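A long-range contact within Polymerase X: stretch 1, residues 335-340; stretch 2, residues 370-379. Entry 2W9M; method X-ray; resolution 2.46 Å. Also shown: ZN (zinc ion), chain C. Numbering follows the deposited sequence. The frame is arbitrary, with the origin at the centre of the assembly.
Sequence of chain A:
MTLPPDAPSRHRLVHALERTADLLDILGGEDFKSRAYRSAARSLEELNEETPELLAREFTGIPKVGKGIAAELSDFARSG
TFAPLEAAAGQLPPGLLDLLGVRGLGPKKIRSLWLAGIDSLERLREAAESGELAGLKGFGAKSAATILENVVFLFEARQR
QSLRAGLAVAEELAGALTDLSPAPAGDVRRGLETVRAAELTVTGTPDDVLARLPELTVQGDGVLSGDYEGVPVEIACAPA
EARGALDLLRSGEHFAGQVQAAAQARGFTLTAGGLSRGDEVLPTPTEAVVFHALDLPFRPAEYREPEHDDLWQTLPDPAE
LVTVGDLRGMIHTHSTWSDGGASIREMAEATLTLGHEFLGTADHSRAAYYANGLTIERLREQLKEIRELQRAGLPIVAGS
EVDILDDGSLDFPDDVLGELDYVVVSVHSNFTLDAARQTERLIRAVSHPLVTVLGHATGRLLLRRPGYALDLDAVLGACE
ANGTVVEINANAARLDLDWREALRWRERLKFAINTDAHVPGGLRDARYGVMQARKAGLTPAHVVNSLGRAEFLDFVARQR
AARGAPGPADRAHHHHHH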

# COMPACT_ATOMS: atom_id res chain seq x y z
N SER A 335 4.24 10.49 11.28
CA SER A 335 5.34 10.57 12.24
C SER A 335 4.88 10.11 13.62
O SER A 335 3.73 9.73 13.82
CB SER A 335 5.85 12.00 12.34
OG SER A 335 4.94 12.82 13.05
N THR A 336 5.80 10.18 14.57
CA THR A 336 5.52 9.86 15.96
C THR A 336 4.37 10.69 16.56
O THR A 336 3.68 10.24 17.47
CB THR A 336 6.79 10.00 16.81
OG1 THR A 336 7.41 8.71 16.95
CG2 THR A 336 6.47 10.55 18.19
N TRP A 337 4.17 11.90 16.03
CA TRP A 337 3.06 12.76 16.45
C TRP A 337 1.71 12.05 16.33
O TRP A 337 0.79 12.29 17.11
CB TRP A 337 3.02 14.04 15.62
CG TRP A 337 4.09 15.01 15.97
CD1 TRP A 337 5.36 15.06 15.47
CD2 TRP A 337 4.00 16.08 16.92
NE1 TRP A 337 6.06 16.10 16.04
CE2 TRP A 337 5.24 16.74 16.94
CE3 TRP A 337 2.98 16.55 17.75
CZ2 TRP A 337 5.50 17.84 17.76
CZ3 TRP A 337 3.23 17.64 18.57
CH2 TRP A 337 4.48 18.27 18.57
N SER A 338 1.59 11.18 15.33
CA SER A 338 0.35 10.47 15.06
C SER A 338 0.52 8.98 15.39
O SER A 338 0.77 8.61 16.54
CB SER A 338 -0.04 10.64 13.59
OG SER A 338 -1.42 10.46 13.39
N ASP A 339 0.39 8.14 14.37
CA ASP A 339 0.60 6.71 14.54
C ASP A 339 1.80 6.21 13.73
O ASP A 339 1.85 5.04 13.35
CB ASP A 339 -0.67 5.93 14.18
CG ASP A 339 -1.06 6.07 12.72
OD1 ASP A 339 -0.51 6.96 12.03
OD2 ASP A 339 -1.92 5.29 12.25
N GLY A 340 2.76 7.09 13.49
CA GLY A 340 4.00 6.70 12.84
C GLY A 340 5.01 6.17 13.85
O GLY A 340 4.75 6.19 15.06
ZN ZN C . -2.06 6.17 10.14
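Stretch 2 (370-379) YANGLTIERL

Stretch 1 is an irregular turn without helix or strand, closed on itself by two backbone hydrogen bonds to one acceptor: Ser 338 N to Ser 335 O (3.0 Å) and Gly 340 N to Ser 335 O (2.8 Å). Stretch 2 passes it as a loop that leads into a helix beginning at Ile 376, with Thr 375 at the N-cap; Thr 375 OG1 accepts a weak capping bond from Arg 378 N (3.3 Å). The backbones come closest at Ser 338 and Asn 372 (CA to CA 4.9 Å) and at Asp 339 and Ala 371 (CA to CA 5.1 Å), so the chains run in opposite senses through this register. Asn 372 has positive phi and psi (60/45), whereas Gly 373 and Leu 374 return to extended values. No backbone-to-backbone hydrogen bond joins the stretches, but Ser 338 CA makes a CA-H...O contact with Asn 372 O (3.4 Å).

Side chains of stretch 2 reach carbonyls of stretch 1 instead. Asn 372, its CB directed toward stretch 1 and chi1 t, donates from ND2 to Ser 338 O (2.9 Å). From the first turn of the helix, the long side chain of Arg 378 brings NH2 to Trp 337 O (2.5 Å, a very short hydrogen bond), and this oxygen lies near the guanidinium plane. In return, Ser 338 OG donates a weak bond to Ala 371 O (3.4 Å). Leu 374 supplies the apolar part of the contact: its CD1 lies 4.1 Å from Trp 337 CB and 4.2 Å from Ser 338 CB. Asp 339 packs its OD2 3.6 Å from Ala 371 CB while binding zinc through OD1 (2.6 Å) and OD2 (2.3 Å), which places this loop contact beside the metal site. Together the stretches bury 362 Å².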

# COMPACT_ATOMS: atom_id res chain seq x y z
N TYR A 370 -7.96 6.19 17.67
CA TYR A 370 -7.15 5.00 17.89
C TYR A 370 -5.84 5.06 17.11
O TYR A 370 -5.03 4.14 17.19
CB TYR A 370 -7.94 3.74 17.54
CG TYR A 370 -9.17 3.57 18.41
CD1 TYR A 370 -10.41 4.04 17.99
CD2 TYR A 370 -9.08 2.96 19.66
CE1 TYR A 370 -11.53 3.90 18.78
CE2 TYR A 370 -10.20 2.81 20.46
CZ TYR A 370 -11.42 3.28 20.02
OH TYR A 370 -12.54 3.14 20.81
N ALA A 371 -5.65 6.14 16.37
CA ALA A 371 -4.42 6.35 15.62
C ALA A 371 -3.64 7.55 16.14
O ALA A 371 -2.77 8.09 15.46
CB ALA A 371 -4.73 6.51 14.15
N ASN A 372 -3.98 7.98 17.36
CA ASN A 372 -3.29 9.08 18.02
C ASN A 372 -3.36 10.38 17.24
O ASN A 372 -2.36 11.09 17.09
CB ASN A 372 -1.83 8.69 18.29
CG ASN A 372 -1.15 9.62 19.28
OD1 ASN A 372 -1.75 10.09 20.24
ND2 ASN A 372 0.14 9.88 19.05
N GLY A 373 -4.55 10.70 16.74
CA GLY A 373 -4.76 11.90 15.96
C GLY A 373 -4.45 13.17 16.74
O GLY A 373 -4.50 13.18 17.96
N LEU A 374 -4.13 14.23 16.01
CA LEU A 374 -3.73 15.50 16.62
C LEU A 374 -4.91 16.43 16.90
O LEU A 374 -5.67 16.77 16.00
CB LEU A 374 -2.72 16.21 15.73
CG LEU A 374 -1.26 15.77 15.85
CD1 LEU A 374 -1.10 14.34 15.38
CD2 LEU A 374 -0.36 16.69 15.05
N THR A 375 -5.04 16.85 18.15
CA THR A 375 -5.94 17.94 18.50
C THR A 375 -5.42 19.22 17.85
O THR A 375 -4.31 19.24 17.31
CB THR A 375 -5.99 18.16 20.03
OG1 THR A 375 -4.65 18.27 20.54
CG2 THR A 375 -6.69 16.99 20.71
N ILE A 376 -6.21 20.29 17.89
CA ILE A 376 -5.76 21.56 17.33
C ILE A 376 -4.49 22.05 18.02
O ILE A 376 -3.56 22.51 17.37
CB ILE A 376 -6.86 22.65 17.41
CG1 ILE A 376 -8.01 22.31 16.47
CG2 ILE A 376 -6.29 24.02 17.06
CD1 ILE A 376 -9.13 23.33 16.47
N GLU A 377 -4.46 21.94 19.34
CA GLU A 377 -3.31 22.38 20.13
C GLU A 377 -2.04 21.59 19.84
O GLU A 377 -0.95 22.16 19.75
CB GLU A 377 -3.65 22.34 21.63
CG GLU A 377 -4.75 21.35 22.00
CD GLU A 377 -6.15 21.85 21.64
OE1 GLU A 377 -6.38 23.07 21.72
OE2 GLU A 377 -7.01 21.02 21.28
N ARG A 378 -2.17 20.27 19.69
CA ARG A 378 -1.02 19.44 19.35
C ARG A 378 -0.53 19.71 17.92
O ARG A 378 0.66 19.62 17.64
CB ARG A 378 -1.34 17.96 19.51
CG ARG A 378 -1.35 17.48 20.94
CD ARG A 378 -1.53 15.97 20.99
NE ARG A 378 -0.35 15.28 20.46
CZ ARG A 378 -0.40 14.21 19.67
NH1 ARG A 378 -1.57 13.72 19.29
NH2 ARG A 378 0.72 13.65 19.25
N LEU A 379 -1.46 20.04 17.03
CA LEU A 379 -1.09 20.42 15.67
C LEU A 379 -0.24 21.69 15.68
O LEU A 379 0.72 21.81 14.92
CB LEU A 379 -2.33 20.62 14.80
CG LEU A 379 -2.02 21.09 13.38
CD1 LEU A 379 -1.29 20.00 12.61
CD2 LEU A 379 -3.30 21.49 12.66